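PDB 5A6S: endolysin from Clostridium phage phictp1, which probably binds the clostridial cell wall, being the truncated wall-binding domain of a phage enzyme that breaks down the host's peptidoglycan. Local coordinates for residues B[62-65]-B[66-69]. The protein carries 1 engineered substitution. Residues are numbered along the deposited sequence; the frame is centred on the assembly and turned at random.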
ATOM      1  N   GLY B  62      -8.825   9.173   8.895  1.00 27.45           N
ATOM      2  CA  GLY B  62      -8.702  10.621   8.885  1.00 25.31           C
ATOM      3  C   GLY B  62      -9.481  11.166   7.679  1.00 23.72           C
ATOM      4  O   GLY B  62     -10.031  10.427   6.860  1.00 22.96           O
ATOM      5  N   SER B  63      -9.365  12.473   7.492  1.00 23.59           N
ATOM      6  CA  SER B  63     -10.142  13.114   6.428  1.00 26.27           C
ATOM      7  C   SER B  63      -9.461  13.064   5.063  1.00 24.71           C
ATOM      8  O   SER B  63     -10.133  13.349   4.053  1.00 24.15           O
ATOM      9  CB  SER B  63     -10.459  14.559   6.811  1.00 26.19           C
ATOM     10  OG  SER B  63      -9.289  15.278   6.729  1.00 33.31           O
ATOM     11  N   THR B  64      -8.178  12.658   4.985  1.00 23.83           N
ATOM     12  CA  THR B  64      -7.556  12.354   3.666  1.00 23.46           C
ATOM     13  C   THR B  64      -6.775  11.029   3.753  1.00 23.19           C
ATOM     14  O   THR B  64      -6.597  10.486   4.834  1.00 18.72           O
ATOM     15  CB  THR B  64      -6.485  13.377   3.253  1.00 23.34           C
ATOM     16  OG1 THR B  64      -5.326  13.224   4.088  1.00 23.29           O
ATOM     17  CG2 THR B  64      -6.972  14.797   3.419  1.00 26.19           C
ATOM     18  N   ARG B  65      -6.348  10.518   2.605  1.00 20.73           N
ATOM     19  CA  ARG B  65      -5.656   9.224   2.589  1.00 22.09           C
ATOM     20  C   ARG B  65      -4.411   9.323   3.450  1.00 20.74           C
ATOM     21  O   ARG B  65      -3.996   8.300   4.055  1.00 21.42           O
ATOM     22  CB  ARG B  65      -5.349   8.812   1.155  1.00 21.98           C
ATOM     23  CG  ARG B  65      -4.329   9.727   0.441  1.00 20.46           C
ATOM     24  CD  ARG B  65      -4.263   9.442  -1.015  1.00 22.35           C
ATOM     25  NE  ARG B  65      -5.615   9.667  -1.585  1.00 20.91           N
ATOM     26  CZ  ARG B  65      -6.087   9.090  -2.670  1.00 22.00           C
ATOM     27  NH1 ARG B  65      -5.358   8.244  -3.404  1.00 20.54           N
ATOM     28  NH2 ARG B  65      -7.349   9.349  -3.053  1.00 25.12           N
ATOM     29  N   TYR B  66      -3.812  10.517   3.482  1.00 19.80           N
ATOM     30  CA  TYR B  66      -2.604  10.791   4.189  1.00 20.72           C
ATOM     31  C   TYR B  66      -2.796  10.821   5.688  1.00 24.49           C
ATOM     32  O   TYR B  66      -1.967  10.261   6.451  1.00 21.67           O
ATOM     33  CB  TYR B  66      -1.922  12.076   3.734  1.00 21.44           C
ATOM     34  CG  TYR B  66      -1.747  12.145   2.212  1.00 20.77           C
ATOM     35  CD1 TYR B  66      -0.844  11.318   1.517  1.00 21.06           C
ATOM     36  CD2 TYR B  66      -2.493  13.007   1.453  1.00 22.52           C
ATOM     37  CE1 TYR B  66      -0.705  11.368   0.123  1.00 19.25           C
ATOM     38  CE2 TYR B  66      -2.362  13.047   0.090  1.00 20.21           C
ATOM     39  CZ  TYR B  66      -1.452  12.247  -0.563  1.00 20.22           C
ATOM     40  OH  TYR B  66      -1.345  12.375  -1.894  1.00 20.68           O
ATOM     41  N   THR B  67      -3.889  11.430   6.154  1.00 20.67           N
ATOM     42  CA  THR B  67      -4.107  11.478   7.603  1.00 20.96           C
ATOM     43  C   THR B  67      -4.612  10.091   8.076  1.00 19.98           C
ATOM     44  O   THR B  67      -4.394   9.757   9.211  1.00 21.61           O
ATOM     45  CB  THR B  67      -5.070  12.641   8.020  1.00 21.63           C
ATOM     46  OG1 THR B  67      -6.297  12.505   7.310  1.00 20.53           O
ATOM     47  CG2 THR B  67      -4.522  13.974   7.729  1.00 23.20           C
ATOM     48  N   THR B  68      -5.290   9.317   7.239  1.00 18.22           N
ATOM     49  CA  THR B  68      -5.653   7.946   7.579  1.00 18.91           C
ATOM     50  C   THR B  68      -4.373   7.167   7.824  1.00 19.61           C
ATOM     51  O   THR B  68      -4.236   6.488   8.821  1.00 19.38           O
ATOM     52  CB  THR B  68      -6.495   7.328   6.492  1.00 18.00           C
ATOM     53  OG1 THR B  68      -7.832   7.936   6.508  1.00 19.08           O
ATOM     54  CG2 THR B  68      -6.609   5.879   6.686  1.00 18.47           C
ATOM     55  N   MET B  69      -3.391   7.356   6.952  1.00 19.34           N
ATOM     56  CA  MET B  69      -2.122   6.630   7.136  1.00 19.15           C
ATOM     57  C   MET B  69      -1.445   7.073   8.398  1.00 18.69           C
ATOM     58  O   MET B  69      -0.877   6.220   9.121  1.00 21.55           O
ATOM     59  CB  MET B  69      -1.214   6.798   5.931  1.00 18.35           C
ATOM     60  CG  MET B  69       0.068   5.902   6.023  1.00 18.18           C
ATOM     61  SD  MET B  69      -0.227   4.167   5.804  1.00 18.98           S
ATOM     62  CE  MET B  69       0.054   3.628   7.487  1.00 19.40           C
TER
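T64 OG1 takes up two backbone N-H groups from the first turn of the helix. T67 N donates to T64 OG1 at 3.1 Å in a fairly straight bond. Y66 N gives only a weak, bent one. T64 is thus the N-cap residue of helix 65-77. Its OG1 can turn in to the helix end because it stands between the backbone N and the carbonyl carbon (chi1 71°). T67 answers in the reverse direction. T67 OG1 accepts from T64 N at 3.0 Å. This bond is nearly straight, at 170°. The two threonines therefore form a capping box, each side chain binding the backbone N-H of the other.

A second threonine of the helix ties down the start of the loop. T68 OG1 accepts from G62 N at 2.9 Å, in an almost linear bond. T68 N donates to T64 O at 3.0 Å, so T68 holds both ends of the 62-64 turn. M69 N to R65 O follows as an ordinary helix bond. T64 OG1 serves the N-H groups of Y66 and T67, which lie too near the helix start for a preceding turn to supply a carbonyl. T67 and T68 hold the loop back against the helix start.

On the flank facing the second subunit, the side chains of R65 and Y66 run next to each other in the same direction. R65 CG lies 3.7 Å from the centroid of the Y66 ring, almost exactly above its centre, in a CH-pi contact. The guanidinium is tilted 45° to the ring plane. Its NH1 forms a salt bridge with D21 of the second subunit, whose Y18 also packs on R65 and M69.

The capped turn links strand 58-60, an edge strand of this chain's parallel sheet, to helix 65-77. Within the chain, R65, T68 and M69 rest against A11, D12, A15 and Y18 of helix 11-23.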